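Long-range contacts in beta-xylosidase (Uncultured organism, PDB 4MLG), which probably cleaves xylose units from the non-reducing ends of xylo-oligosaccharides, as a beta-xylosidase of glycoside hydrolase family 43: residues Asn105-Ile110 against Gly156-Arg161; His244-Ala249 against Val263-Val268. One frame throughout, in Å; residues are numbered along the deposited sequence.

Contact 1 (Asn105-Ile110 against Gly156-Arg161)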
ATOM      1  N   ASN A 105      -5.643   2.708  -3.813  1.00 52.32           N
ATOM      2  CA  ASN A 105      -6.211   1.510  -3.211  1.00 52.26           C
ATOM      3  C   ASN A 105      -6.901   1.839  -1.889  1.00 51.59           C
ATOM      4  O   ASN A 105      -7.169   0.949  -1.079  1.00 50.84           O
ATOM      5  CB  ASN A 105      -5.124   0.458  -2.986  1.00 52.30           C
ATOM      6  CG  ASN A 105      -4.467   0.011  -4.277  1.00 54.07           C
ATOM      7  OD1 ASN A 105      -3.270   0.212  -4.480  1.00 56.39           O
ATOM      8  ND2 ASN A 105      -5.250  -0.605  -5.154  1.00 53.18           N
ATOM      9  N   ASP A 106      -7.180   3.125  -1.684  1.00 50.96           N
ATOM     10  CA  ASP A 106      -7.778   3.627  -0.444  1.00 52.26           C
ATOM     11  C   ASP A 106      -6.986   3.252   0.809  1.00 51.10           C
ATOM     12  O   ASP A 106      -7.556   3.077   1.885  1.00 50.64           O
ATOM     13  CB  ASP A 106      -9.242   3.189  -0.307  1.00 53.54           C
ATOM     14  CG  ASP A 106     -10.215   4.214  -0.864  1.00 55.70           C
ATOM     15  OD1 ASP A 106      -9.810   5.379  -1.064  1.00 55.65           O
ATOM     16  OD2 ASP A 106     -11.392   3.858  -1.090  1.00 56.68           O
ATOM     17  N   ILE A 107      -5.670   3.129   0.664  1.00 48.93           N
ATOM     18  CA  ILE A 107      -4.798   2.877   1.803  1.00 47.13           C
ATOM     19  C   ILE A 107      -4.016   4.144   2.131  1.00 45.64           C
ATOM     20  O   ILE A 107      -3.360   4.715   1.257  1.00 45.12           O
ATOM     21  CB  ILE A 107      -3.815   1.727   1.521  1.00 47.71           C
ATOM     22  CG1 ILE A 107      -4.575   0.463   1.120  1.00 48.42           C
ATOM     23  CG2 ILE A 107      -2.941   1.460   2.735  1.00 46.83           C
ATOM     24  CD1 ILE A 107      -3.682  -0.726   0.823  1.00 49.56           C
ATOM     25  N   PHE A 108      -4.089   4.587   3.383  1.00 43.70           N
ATOM     26  CA  PHE A 108      -3.421   5.823   3.778  1.00 42.87           C
ATOM     27  C   PHE A 108      -1.904   5.713   3.681  1.00 43.83           C
ATOM     28  O   PHE A 108      -1.288   4.843   4.295  1.00 42.91           O
ATOM     29  CB  PHE A 108      -3.843   6.267   5.183  1.00 42.03           C
ATOM     30  CG  PHE A 108      -4.817   7.414   5.185  1.00 41.83           C
ATOM     31  CD1 PHE A 108      -4.440   8.662   4.709  1.00 41.53           C
ATOM     32  CD2 PHE A 108      -6.109   7.247   5.660  1.00 41.61           C
ATOM     33  CE1 PHE A 108      -5.333   9.719   4.703  1.00 42.20           C
ATOM     34  CE2 PHE A 108      -7.006   8.302   5.658  1.00 43.18           C
ATOM     35  CZ  PHE A 108      -6.616   9.538   5.178  1.00 43.72           C
ATOM     36  N   ARG A 109      -1.318   6.599   2.884  1.00 45.89           N
ATOM     37  CA  ARG A 109       0.127   6.680   2.738  1.00 48.55           C
ATOM     38  C   ARG A 109       0.558   8.101   3.060  1.00 50.82           C
ATOM     39  O   ARG A 109      -0.282   8.982   3.256  1.00 50.63           O
ATOM     40  CB  ARG A 109       0.550   6.320   1.313  1.00 50.70           C
ATOM     41  CG  ARG A 109       0.126   4.933   0.850  1.00 51.43           C
ATOM     42  CD  ARG A 109       0.794   3.838   1.666  1.00 53.43           C
ATOM     43  NE  ARG A 109       0.639   2.524   1.048  1.00 55.61           N
ATOM     44  CZ  ARG A 109       1.146   1.400   1.546  1.00 56.61           C
ATOM     45  NH1 ARG A 109       1.841   1.425   2.675  1.00 56.81           N
ATOM     46  NH2 ARG A 109       0.958   0.248   0.915  1.00 56.25           N
ATOM     47  N   ILE A 110       1.867   8.325   3.119  1.00 53.48           N
ATOM     48  CA  ILE A 110       2.396   9.654   3.391  1.00 56.33           C
ATOM     49  C   ILE A 110       3.337  10.096   2.277  1.00 57.98           C
ATOM     50  O   ILE A 110       4.310   9.409   1.967  1.00 60.29           O
ATOM     51  CB  ILE A 110       3.127   9.703   4.745  1.00 59.28           C
ATOM     52  CG1 ILE A 110       2.149   9.405   5.884  1.00 59.65           C
ATOM     53  CG2 ILE A 110       3.785  11.062   4.952  1.00 61.59           C
ATOM     54  CD1 ILE A 110       2.784   9.397   7.259  1.00 60.11           C
ATOM     55  N   GLY A 156     -10.371   5.713  11.452  1.00 49.53           N
ATOM     56  CA  GLY A 156     -10.262   6.189  10.084  1.00 47.89           C
ATOM     57  C   GLY A 156      -8.822   6.308   9.625  1.00 46.98           C
ATOM     58  O   GLY A 156      -8.542   6.347   8.425  1.00 45.58           O
ATOM     59  N   GLY A 157      -7.905   6.360  10.588  1.00 47.91           N
ATOM     60  CA  GLY A 157      -6.490   6.489  10.294  1.00 47.46           C
ATOM     61  C   GLY A 157      -5.816   5.170   9.963  1.00 47.84           C
ATOM     62  O   GLY A 157      -4.632   5.141   9.629  1.00 48.51           O
ATOM     63  N   GLN A 158      -6.572   4.082  10.076  1.00 49.30           N
ATOM     64  CA  GLN A 158      -6.122   2.753   9.660  1.00 51.05           C
ATOM     65  C   GLN A 158      -4.921   2.222  10.442  1.00 52.83           C
ATOM     66  O   GLN A 158      -4.273   1.270  10.008  1.00 53.86           O
ATOM     67  CB  GLN A 158      -5.817   2.731   8.155  1.00 51.37           C
ATOM     68  CG  GLN A 158      -6.973   3.181   7.278  1.00 51.17           C
ATOM     69  CD  GLN A 158      -6.567   3.364   5.829  1.00 50.90           C
ATOM     70  OE1 GLN A 158      -5.386   3.282   5.488  1.00 50.52           O
ATOM     71  NE2 GLN A 158      -7.545   3.613   4.967  1.00 51.11           N
ATOM     72  N   LEU A 159      -4.632   2.825  11.592  1.00 52.85           N
ATOM     73  CA  LEU A 159      -3.492   2.408  12.404  1.00 51.98           C
ATOM     74  C   LEU A 159      -3.682   0.998  12.955  1.00 52.18           C
ATOM     75  O   LEU A 159      -2.712   0.278  13.187  1.00 53.18           O
ATOM     76  CB  LEU A 159      -3.256   3.396  13.550  1.00 52.53           C
ATOM     77  CG  LEU A 159      -2.043   3.179  14.458  1.00 51.93           C
ATOM     78  CD1 LEU A 159      -0.746   3.318  13.677  1.00 52.36           C
ATOM     79  CD2 LEU A 159      -2.072   4.152  15.628  1.00 51.84           C
ATOM     80  N   GLN A 160      -4.936   0.605  13.155  1.00 51.71           N
ATOM     81  CA  GLN A 160      -5.244  -0.713  13.704  1.00 51.11           C
ATOM     82  C   GLN A 160      -5.082  -1.828  12.674  1.00 50.90           C
ATOM     83  O   GLN A 160      -5.078  -3.007  13.024  1.00 51.15           O
ATOM     84  CB  GLN A 160      -6.652  -0.746  14.311  1.00 50.09           C
ATOM     85  CG  GLN A 160      -7.783  -0.483  13.328  1.00 49.87           C
ATOM     86  CD  GLN A 160      -7.954   0.988  13.008  1.00 50.61           C
ATOM     87  OE1 GLN A 160      -7.311   1.846  13.614  1.00 52.17           O
ATOM     88  NE2 GLN A 160      -8.823   1.289  12.050  1.00 49.03           N
ATOM     89  N   ARG A 161      -4.947  -1.453  11.405  1.00 51.21           N
ATOM     90  CA  ARG A 161      -4.746  -2.433  10.346  1.00 52.31           C
ATOM     91  C   ARG A 161      -3.325  -2.993  10.366  1.00 53.39           C
ATOM     92  O   ARG A 161      -3.032  -3.985   9.698  1.00 53.70           O
ATOM     93  CB  ARG A 161      -5.030  -1.814   8.976  1.00 52.92           C
ATOM     94  CG  ARG A 161      -6.474  -1.396   8.751  1.00 54.57           C
ATOM     95  CD  ARG A 161      -6.647  -0.802   7.361  1.00 55.46           C
ATOM     96  NE  ARG A 161      -8.037  -0.476   7.057  1.00 57.20           N
ATOM     97  CZ  ARG A 161      -8.443   0.043   5.903  1.00 58.48           C
ATOM     98  NH1 ARG A 161      -7.563   0.296   4.943  1.00 58.41           N
ATOM     99  NH2 ARG A 161      -9.727   0.308   5.705  1.00 58.73           N
TER
HETATM  100  O   HOH W   1      -9.166   1.231   2.546  1.00 32.77           O
HETATM  101  O   HOH W   2      -2.503   2.861   5.754  1.00 49.04           O
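Two donors grip OE1 of Gln158: the backbone N of Phe108, 2.8 Å from it in a nearly straight bond (N-H...O 170°), and water 2, which also donates to Phe108 O. The other half of the same amide works in the opposite sense, Gln158 NE2 donating to Asp106 O at 3.1 Å with the donor tilted out of the carbonyl plane. One side-chain amide thus acts as acceptor and donor to the backbone on both flanks of Ile107 and is held against rotation about its last bond. Beyond CG the chain is extended, CD anti to CA (chi2 171°), which carries the amide across to the strand. Asp106 O accepts a further hydrogen bond from water 1, which in turn accepts from Arg161 NH1 at 3.0 Å. One face of the Arg161 guanidinium lies over Gln158 CG, which is offset toward its rim, while Arg161 NE forms a salt bridge with Glu169 of the second subunit. Phe108 crosses Gln158 at about a right angle, with Gln158 CD at the ring edge, 3.9 Å from Phe108 CD2, and the ring and amide planes 64° apart. Gly156 O approaches the same ring obliquely, 3.7 Å from Phe108 CE2, and Trp84 also packs against it. A leucine in place of Gln158 would probably leave Phe108 N and Asp106 O without their side-chain partners and deprive water 2 of one of its two acceptors. The arrangement is a side-chain amide from the loop after strand 147-151 bridging to the backbone at the start of strand 108-115, joining neighbouring sheets of the beta-propeller close to the subunit interface.

Contact 2 (His244-Ala249 against Val263-Val268)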
ATOM      1  N   HIS A 244     -12.386  13.608  23.342  1.00 54.35           N
ATOM      2  CA  HIS A 244     -12.237  15.002  22.927  1.00 57.52           C
ATOM      3  C   HIS A 244     -11.198  15.784  23.736  1.00 60.14           C
ATOM      4  O   HIS A 244     -11.392  16.963  24.027  1.00 60.90           O
ATOM      5  CB  HIS A 244     -13.592  15.722  22.982  1.00 59.01           C
ATOM      6  CG  HIS A 244     -14.723  14.930  22.399  1.00 59.95           C
ATOM      7  ND1 HIS A 244     -15.330  13.891  23.071  1.00 60.73           N
ATOM      8  CD2 HIS A 244     -15.360  15.030  21.208  1.00 60.72           C
ATOM      9  CE1 HIS A 244     -16.288  13.382  22.319  1.00 61.64           C
ATOM     10  NE2 HIS A 244     -16.328  14.054  21.183  1.00 61.64           N
ATOM     11  N   LEU A 245     -10.095  15.130  24.088  1.00 60.41           N
ATOM     12  CA  LEU A 245      -9.057  15.772  24.888  1.00 59.33           C
ATOM     13  C   LEU A 245      -7.754  15.928  24.116  1.00 59.96           C
ATOM     14  O   LEU A 245      -7.436  15.121  23.243  1.00 61.13           O
ATOM     15  CB  LEU A 245      -8.778  14.963  26.155  1.00 57.90           C
ATOM     16  CG  LEU A 245      -9.948  14.614  27.067  1.00 56.89           C
ATOM     17  CD1 LEU A 245      -9.503  13.616  28.121  1.00 55.63           C
ATOM     18  CD2 LEU A 245     -10.506  15.864  27.718  1.00 58.67           C
ATOM     19  N   ILE A 246      -7.004  16.973  24.447  1.00 59.73           N
ATOM     20  CA  ILE A 246      -5.624  17.094  24.000  1.00 59.36           C
ATOM     21  C   ILE A 246      -4.716  16.901  25.209  1.00 59.96           C
ATOM     22  O   ILE A 246      -4.530  17.816  26.012  1.00 60.92           O
ATOM     23  CB  ILE A 246      -5.340  18.457  23.339  1.00 59.49           C
ATOM     24  CG1 ILE A 246      -6.160  18.608  22.057  1.00 58.53           C
ATOM     25  CG2 ILE A 246      -3.857  18.601  23.015  1.00 58.85           C
ATOM     26  CD1 ILE A 246      -5.725  17.679  20.941  1.00 57.78           C
ATOM     27  N   CYS A 247      -4.171  15.696  25.346  1.00 58.82           N
ATOM     28  CA  CYS A 247      -3.315  15.371  26.479  1.00 59.64           C
ATOM     29  C   CYS A 247      -1.848  15.567  26.117  1.00 60.31           C
ATOM     30  O   CYS A 247      -1.527  15.941  24.989  1.00 61.54           O
ATOM     31  CB  CYS A 247      -3.557  13.932  26.937  1.00 59.52           C
ATOM     32  SG  CYS A 247      -5.233  13.614  27.542  1.00 54.16           S
ATOM     33  N   TYR A 248      -0.962  15.325  27.077  1.00 59.69           N
ATOM     34  CA  TYR A 248       0.469  15.426  26.818  1.00 59.26           C
ATOM     35  C   TYR A 248       1.286  14.543  27.753  1.00 59.06           C
ATOM     36  O   TYR A 248       0.873  14.257  28.879  1.00 58.89           O
ATOM     37  CB  TYR A 248       0.942  16.879  26.910  1.00 59.47           C
ATOM     38  CG  TYR A 248       1.129  17.390  28.321  1.00 60.05           C
ATOM     39  CD1 TYR A 248       2.399  17.515  28.872  1.00 61.01           C
ATOM     40  CD2 TYR A 248       0.039  17.752  29.100  1.00 60.27           C
ATOM     41  CE1 TYR A 248       2.576  17.985  30.160  1.00 62.63           C
ATOM     42  CE2 TYR A 248       0.206  18.221  30.388  1.00 62.05           C
ATOM     43  CZ  TYR A 248       1.476  18.335  30.914  1.00 63.17           C
ATOM     44  OH  TYR A 248       1.647  18.802  32.197  1.00 64.44           O
ATOM     45  N   ALA A 249       2.447  14.112  27.270  1.00 58.01           N
ATOM     46  CA  ALA A 249       3.350  13.281  28.051  1.00 57.07           C
ATOM     47  C   ALA A 249       4.762  13.857  28.002  1.00 57.01           C
ATOM     48  O   ALA A 249       5.032  14.781  27.234  1.00 57.25           O
ATOM     49  CB  ALA A 249       3.335  11.856  27.528  1.00 56.33           C
ATOM     50  N   VAL A 263      -3.869  17.102  30.981  1.00 57.11           N
ATOM     51  CA  VAL A 263      -4.698  17.560  29.874  1.00 54.25           C
ATOM     52  C   VAL A 263      -4.348  18.994  29.493  1.00 54.27           C
ATOM     53  O   VAL A 263      -4.307  19.877  30.348  1.00 55.71           O
ATOM     54  CB  VAL A 263      -6.197  17.488  30.238  1.00 53.61           C
ATOM     55  CG1 VAL A 263      -7.058  18.048  29.111  1.00 53.10           C
ATOM     56  CG2 VAL A 263      -6.598  16.057  30.565  1.00 52.85           C
ATOM     57  N   ILE A 264      -4.090  19.223  28.209  1.00 54.19           N
ATOM     58  CA  ILE A 264      -3.820  20.569  27.721  1.00 55.45           C
ATOM     59  C   ILE A 264      -5.122  21.274  27.357  1.00 58.20           C
ATOM     60  O   ILE A 264      -5.324  22.440  27.698  1.00 58.97           O
ATOM     61  CB  ILE A 264      -2.899  20.558  26.483  1.00 52.37           C
ATOM     62  CG1 ILE A 264      -1.581  19.851  26.796  1.00 51.63           C
ATOM     63  CG2 ILE A 264      -2.629  21.974  25.999  1.00 52.08           C
ATOM     64  CD1 ILE A 264      -0.585  19.899  25.654  1.00 51.36           C
ATOM     65  N   LEU A 265      -6.005  20.555  26.671  1.00 59.62           N
ATOM     66  CA  LEU A 265      -7.252  21.135  26.185  1.00 61.30           C
ATOM     67  C   LEU A 265      -8.471  20.268  26.499  1.00 61.92           C
ATOM     68  O   LEU A 265      -8.529  19.098  26.124  1.00 62.14           O
ATOM     69  CB  LEU A 265      -7.165  21.381  24.677  1.00 61.66           C
ATOM     70  CG  LEU A 265      -8.304  22.188  24.053  1.00 62.81           C
ATOM     71  CD1 LEU A 265      -8.305  23.605  24.602  1.00 64.94           C
ATOM     72  CD2 LEU A 265      -8.196  22.195  22.535  1.00 61.39           C
ATOM     73  N   THR A 266      -9.441  20.860  27.191  1.00 62.59           N
ATOM     74  CA  THR A 266     -10.722  20.215  27.465  1.00 62.09           C
ATOM     75  C   THR A 266     -11.544  20.177  26.171  1.00 59.41           C
ATOM     76  O   THR A 266     -11.206  20.884  25.220  1.00 59.43           O
ATOM     77  CB  THR A 266     -11.487  20.981  28.563  1.00 64.45           C
ATOM     78  OG1 THR A 266     -11.705  22.333  28.146  1.00 66.89           O
ATOM     79  CG2 THR A 266     -10.696  20.977  29.862  1.00 65.46           C
ATOM     80  N   PRO A 267     -12.606  19.345  26.118  1.00 57.03           N
ATOM     81  CA  PRO A 267     -13.429  19.231  24.906  1.00 55.05           C
ATOM     82  C   PRO A 267     -13.868  20.562  24.303  1.00 55.07           C
ATOM     83  O   PRO A 267     -14.189  21.501  25.030  1.00 56.46           O
ATOM     84  CB  PRO A 267     -14.648  18.452  25.398  1.00 54.86           C
ATOM     85  CG  PRO A 267     -14.098  17.562  26.444  1.00 55.14           C
ATOM     86  CD  PRO A 267     -13.013  18.354  27.135  1.00 56.60           C
ATOM     87  N   VAL A 268     -13.873  20.629  22.974  1.00 54.35           N
ATOM     88  CA  VAL A 268     -14.273  21.834  22.260  1.00 57.68           C
ATOM     89  C   VAL A 268     -15.534  21.580  21.441  1.00 58.60           C
ATOM     90  O   VAL A 268     -15.990  20.441  21.328  1.00 58.35           O
ATOM     91  CB  VAL A 268     -13.164  22.317  21.307  1.00 57.79           C
ATOM     92  CG1 VAL A 268     -11.890  22.620  22.080  1.00 58.18           C
ATOM     93  CG2 VAL A 268     -12.904  21.276  20.228  1.00 56.62           C
TER
HETATM   94  O   HOH W   3     -10.105  19.049  23.221  1.00 61.73           O
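The Tyr248 ring receives Ile264 obliquely: Ile264 CG1 lies 3.5 Å from Tyr248 CD2, and Ile264 CD1 reaches back to Tyr248 CB at 3.6 Å. Tyr248 CG sits between the backbone N and carbonyl carbon (chi1 78°). The two side chains cross at about a right angle, and Tyr248 OH bonds to Ile316 N. At the far end, the His244 imidazole meets Trp271 edge-to-face, while His244 CB packs on Pro267 CB. Between these ends the strands pair antiparallel through a classic beta bulge, Ile264 and Leu265 both facing Ile246. Ile246 O accepts from Ile264 N at 2.6 Å, nearly in line with its carbonyl, and from Leu265 N on a lone pair; Ile246 N returns a bond to Leu265 O at 3.1 Å. Ile246 and Leu265 lie side by side on one face of the sheet, CB to CB 3.7 Å. Cys247 and Val263 share the other face, SG 4.1 Å from CG2. Leu245 runs alongside Pro267, Leu245 CD2 being 3.6 Å from Pro267 CD. Water 3 lies between His244 O and Thr266 O. The chemistry implies a hairpin whose polar grip is entirely backbone, with an apolar pair on each face, Ile246-Leu265 and Cys247-Val263.

Overall arrangement
Contact 1 closes before contact 2 opens along the chain, and the two do not touch: their centres are 24 Å apart and their nearest atoms about 14 Å. Both belong to one family 43 beta-propeller, in different parts of it around the calcium, which is held by Asp85 and His274. Contact 2 lies closer to the metal, the Ile246 side chain being about 9 Å from it, against about 13 Å for Phe108 in contact 1. The two differ in kind: contact 1 joins separate sheets through side-chain amide and water bonds and borders the second subunit, whereas contact 2 lies within a single hairpin and is touched by no other chain of the assembly.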